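Local coordinates for protein putative angiotensinogen (Lampetra fluviatilis, PDB 5INW) that binds heparin, which promotes its inhibition of thrombin, and belongs to the serpin family of serine protease inhibitors, at residues K173-L184 with F196-F205. The protein carries 1 engineered substitution. Residues are numbered along the deposited sequence; the frame is centred on the assembly and turned at random.
Sequences KNVVFSKKGLWL and FKSNVRSVDF
Phe177 lies opposite Arg201 and Ser178 opposite Ser202 in neighbouring parallel strands of the large serpin beta-sheet. Helix 186-196 links the two strands in a beta-alpha-beta unit, and strand 168-179 pairs with the short strand 200-203 on one side and with strand 238-251 on the other. Three backbone hydrogen bonds carry the pairing: Arg201 N to Val176 O (2.9 Å), Ser178 N to Arg201 O and Val203 N to Ser178 O.

Upstream, side chains take over. The Asn174 amide bonds through ND2 to Phe196 O, the carbonyl just before Lys197, where the chain has left helical angles. The bond is 2.8 Å long and nearly straight (174°), in the amide plane and on a lone pair of the carbonyl. CG lies anti to the carbonyl carbon of Asn174 (chi1 -55°), which turns the amide toward Phe196 O. The same ND2 sits at the edge of the Phe196 ring, with amide and ring planes 83° apart. OD1 is held by Asn244 on strand 238-251, so both ends of the amide are fixed. A leucine here would probably leave Phe196 O without this donor and Asn244 ND2 without its acceptor, weakening one link between strand 168-179 and the Phe196 turn. Lys173 NZ makes a weak bond to the next carbonyl, Lys197 O.

The side chains separate onto two faces. On one, Ser178 CB rests 3.6 Å from Val200 CG1, and Leu184 CD1 meets that same methyl tip to tip. Val176 on this side also touches helix 110-122. On the other, Phe177 CD1 meets Val203 CG2 obliquely at 3.8 Å, and Met215 of helix 208-221 touches both Phe177 and Phe205. The Phe205 ring turns its edge to strand 168-179: CZ lies 4.1 Å from Phe177 CB, and CE2 lies 3.3 Å from Lys179 N.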
loop_
_atom_site.group_PDB
_atom_site.type_symbol
_atom_site.label_atom_id
_atom_site.label_comp_id
_atom_site.label_asym_id
_atom_site.label_seq_id
_atom_site.Cartn_x
_atom_site.Cartn_y
_atom_site.Cartn_z
ATOM N N LYS A 173 7.261 9.836 0.095
ATOM C CA LYS A 173 8.593 10.254 0.452
ATOM C C LYS A 173 9.416 9.012 0.684
ATOM O O LYS A 173 9.039 8.168 1.466
ATOM C CB LYS A 173 8.508 11.135 1.713
ATOM C CG LYS A 173 9.738 11.964 2.018
ATOM C CD LYS A 173 9.884 13.214 1.149
ATOM C CE LYS A 173 11.364 13.640 1.017
ATOM N NZ LYS A 173 12.157 12.826 0.026
ATOM N N ASN A 174 10.538 8.904 -0.007
ATOM C CA ASN A 174 11.599 7.980 0.362
ATOM C C ASN A 174 12.705 8.656 1.158
ATOM O O ASN A 174 13.087 9.786 0.889
ATOM C CB ASN A 174 12.249 7.407 -0.856
ATOM C CG ASN A 174 11.263 6.768 -1.765
ATOM O OD1 ASN A 174 10.590 5.772 -1.418
ATOM N ND2 ASN A 174 11.186 7.304 -2.964
ATOM N N VAL A 175 13.235 7.932 2.131
ATOM C CA VAL A 175 14.353 8.401 2.949
ATOM C C VAL A 175 15.286 7.252 3.167
ATOM O O VAL A 175 14.819 6.127 3.360
ATOM C CB VAL A 175 13.890 8.959 4.302
ATOM C CG1 VAL A 175 15.076 9.516 5.069
ATOM C CG2 VAL A 175 12.894 10.099 4.082
ATOM N N VAL A 176 16.586 7.513 3.048
ATOM C CA VAL A 176 17.586 6.498 3.216
ATOM C C VAL A 176 18.618 6.951 4.226
ATOM O O VAL A 176 19.369 7.940 4.036
ATOM C CB VAL A 176 18.269 6.134 1.879
ATOM C CG1 VAL A 176 19.394 5.127 2.099
ATOM C CG2 VAL A 176 17.241 5.585 0.861
ATOM N N PHE A 177 18.693 6.206 5.312
ATOM C CA PHE A 177 19.716 6.450 6.324
ATOM C C PHE A 177 20.878 5.482 6.127
ATOM O O PHE A 177 20.670 4.310 5.821
ATOM C CB PHE A 177 19.104 6.288 7.721
ATOM C CG PHE A 177 17.951 7.182 7.980
ATOM C CD1 PHE A 177 18.159 8.525 8.266
ATOM C CD2 PHE A 177 16.627 6.678 7.922
ATOM C CE1 PHE A 177 17.101 9.373 8.536
ATOM C CE2 PHE A 177 15.533 7.537 8.189
ATOM C CZ PHE A 177 15.780 8.903 8.484
ATOM N N SER A 178 22.084 5.947 6.387
ATOM C CA SER A 178 23.288 5.130 6.225
ATOM C C SER A 178 24.219 5.244 7.438
ATOM O O SER A 178 24.329 6.313 8.059
ATOM C CB SER A 178 23.992 5.551 4.924
ATOM O OG SER A 178 25.298 5.033 4.842
ATOM N N LYS A 179 24.919 4.140 7.737
ATOM C CA LYS A 179 25.970 4.132 8.815
ATOM C C LYS A 179 27.022 5.205 8.597
ATOM O O LYS A 179 27.476 5.434 7.470
ATOM C CB LYS A 179 26.667 2.792 8.921
ATOM C CG LYS A 179 27.402 2.543 10.215
ATOM C CD LYS A 179 28.067 1.167 10.176
ATOM C CE LYS A 179 28.261 0.550 11.556
ATOM N NZ LYS A 179 29.363 1.188 12.327
ATOM N N LYS A 180 27.366 5.891 9.675
ATOM C CA LYS A 180 28.180 7.101 9.592
ATOM C C LYS A 180 29.554 6.839 9.030
ATOM O O LYS A 180 30.025 7.594 8.195
ATOM C CB LYS A 180 28.314 7.789 10.956
ATOM C CG LYS A 180 28.799 9.232 10.858
ATOM C CD LYS A 180 28.887 9.876 12.230
ATOM C CE LYS A 180 30.213 9.502 12.864
ATOM N NZ LYS A 180 30.431 10.148 14.176
ATOM N N GLY A 181 30.188 5.771 9.440
ATOM C CA GLY A 181 31.476 5.446 8.815
ATOM C C GLY A 181 31.477 4.940 7.358
ATOM O O GLY A 181 32.505 4.876 6.733
ATOM N N LEU A 182 30.323 4.578 6.824
ATOM C CA LEU A 182 30.238 3.624 5.736
ATOM C C LEU A 182 30.253 4.321 4.385
ATOM O O LEU A 182 29.298 5.039 4.054
ATOM C CB LEU A 182 28.958 2.781 5.887
ATOM C CG LEU A 182 28.664 1.826 4.754
ATOM C CD1 LEU A 182 29.702 0.716 4.759
ATOM C CD2 LEU A 182 27.258 1.264 4.852
ATOM N N TRP A 183 31.277 3.998 3.591
ATOM C CA TRP A 183 31.483 4.533 2.251
ATOM C C TRP A 183 30.446 3.910 1.301
ATOM O O TRP A 183 30.257 2.701 1.274
ATOM C CB TRP A 183 32.927 4.271 1.708
ATOM C CG TRP A 183 34.051 5.125 2.441
ATOM C CD1 TRP A 183 34.102 5.429 3.781
ATOM C CD2 TRP A 183 35.171 5.851 1.840
ATOM N NE1 TRP A 183 35.161 6.268 4.055
ATOM C CE2 TRP A 183 35.833 6.549 2.894
ATOM C CE3 TRP A 183 35.679 5.974 0.525
ATOM C CZ2 TRP A 183 36.991 7.341 2.678
ATOM C CZ3 TRP A 183 36.833 6.774 0.312
ATOM C CH2 TRP A 183 37.469 7.442 1.391
ATOM N N LEU A 184 29.795 4.765 0.518
ATOM C CA LEU A 184 28.812 4.374 -0.465
ATOM C C LEU A 184 29.311 4.714 -1.857
ATOM O O LEU A 184 29.985 5.748 -2.077
ATOM C CB LEU A 184 27.509 5.105 -0.182
ATOM C CG LEU A 184 26.946 4.916 1.241
ATOM C CD1 LEU A 184 25.652 5.683 1.345
ATOM C CD2 LEU A 184 26.640 3.468 1.634
ATOM N N PHE A 196 14.365 8.127 -6.775
ATOM C CA PHE A 196 13.575 8.052 -5.525
ATOM C C PHE A 196 13.480 9.384 -4.726
ATOM O O PHE A 196 12.791 9.432 -3.762
ATOM C CB PHE A 196 14.078 6.864 -4.673
ATOM C CG PHE A 196 14.066 5.561 -5.412
ATOM C CD1 PHE A 196 12.859 4.864 -5.652
ATOM C CD2 PHE A 196 15.237 5.022 -5.936
ATOM C CE1 PHE A 196 12.828 3.677 -6.380
ATOM C CE2 PHE A 196 15.208 3.816 -6.652
ATOM C CZ PHE A 196 14.003 3.158 -6.870
ATOM N N LYS A 197 14.163 10.438 -5.164
ATOM C CA LYS A 197 14.149 11.760 -4.552
ATOM C C LYS A 197 14.640 11.780 -3.158
ATOM O O LYS A 197 14.150 12.548 -2.362
ATOM C CB LYS A 197 12.772 12.389 -4.608
ATOM C CG LYS A 197 12.110 12.352 -5.959
ATOM C CD LYS A 197 12.607 13.429 -6.904
ATOM C CE LYS A 197 13.011 12.807 -8.247
ATOM N NZ LYS A 197 13.114 13.766 -9.403
ATOM N N SER A 198 15.570 10.908 -2.824
ATOM C CA SER A 198 16.131 10.859 -1.474
ATOM C C SER A 198 17.592 11.185 -1.534
ATOM O O SER A 198 18.328 10.588 -2.289
ATOM C CB SER A 198 15.999 9.482 -0.848
ATOM O OG SER A 198 16.543 9.544 0.468
ATOM N N ASN A 199 18.010 12.142 -0.725
ATOM C CA ASN A 199 19.405 12.247 -0.328
ATOM C C ASN A 199 19.635 11.394 0.857
ATOM O O ASN A 199 18.681 11.046 1.533
ATOM C CB ASN A 199 19.823 13.663 -0.082
ATOM C CG ASN A 199 20.387 14.292 -1.343
ATOM O OD1 ASN A 199 19.697 15.043 -2.012
ATOM N ND2 ASN A 199 21.648 13.929 -1.709
ATOM N N VAL A 200 20.861 10.909 0.985
ATOM C CA VAL A 200 21.204 9.884 1.963
ATOM C C VAL A 200 21.663 10.607 3.164
ATOM O O VAL A 200 22.552 11.411 3.046
ATOM C CB VAL A 200 22.364 8.979 1.484
ATOM C CG1 VAL A 200 22.833 8.062 2.607
ATOM C CG2 VAL A 200 21.926 8.154 0.298
ATOM N N ARG A 201 21.026 10.356 4.299
ATOM C CA ARG A 201 21.428 10.998 5.558
ATOM C C ARG A 201 22.225 9.963 6.342
ATOM O O ARG A 201 21.831 8.803 6.417
ATOM C CB ARG A 201 20.210 11.527 6.356
ATOM C CG ARG A 201 19.207 12.434 5.605
ATOM C CD ARG A 201 19.809 13.730 5.033
ATOM N NE ARG A 201 19.106 14.277 3.837
ATOM C CZ ARG A 201 19.341 15.475 3.259
ATOM N NH1 ARG A 201 20.273 16.299 3.727
ATOM N NH2 ARG A 201 18.635 15.870 2.198
ATOM N N SER A 202 23.362 10.366 6.890
ATOM C CA SER A 202 24.165 9.467 7.718
ATOM C C SER A 202 23.783 9.539 9.211
ATOM O O SER A 202 23.233 10.531 9.674
ATOM C CB SER A 202 25.657 9.718 7.530
ATOM O OG SER A 202 25.924 11.060 7.749
ATOM N N VAL A 203 24.028 8.437 9.926
ATOM C CA VAL A 203 23.550 8.270 11.294
ATOM C C VAL A 203 24.479 7.391 12.058
ATOM O O VAL A 203 25.064 6.465 11.476
ATOM C CB VAL A 203 22.189 7.575 11.334
ATOM C CG1 VAL A 203 21.715 7.357 12.763
ATOM C CG2 VAL A 203 21.164 8.383 10.576
ATOM N N ASP A 204 24.638 7.713 13.349
ATOM C CA ASP A 204 25.405 6.907 14.280
ATOM C C ASP A 204 24.410 5.933 14.892
ATOM O O ASP A 204 23.737 6.244 15.874
ATOM C CB ASP A 204 26.068 7.790 15.333
ATOM C CG ASP A 204 26.970 7.009 16.305
ATOM O OD1 ASP A 204 27.107 5.772 16.212
ATOM O OD2 ASP A 204 27.551 7.661 17.197
ATOM N N PHE A 205 24.285 4.757 14.288
ATOM C CA PHE A 205 23.373 3.733 14.799
ATOM C C PHE A 205 23.926 3.092 16.059
ATOM O O PHE A 205 23.187 2.354 16.715
ATOM C CB PHE A 205 23.122 2.621 13.761
ATOM C CG PHE A 205 22.521 3.102 12.462
ATOM C CD1 PHE A 205 21.238 3.558 12.412
ATOM C CD2 PHE A 205 23.242 3.019 11.269
ATOM C CE1 PHE A 205 20.670 3.943 11.209
ATOM C CE2 PHE A 205 22.675 3.401 10.062
ATOM C CZ PHE A 205 21.382 3.861 10.034
#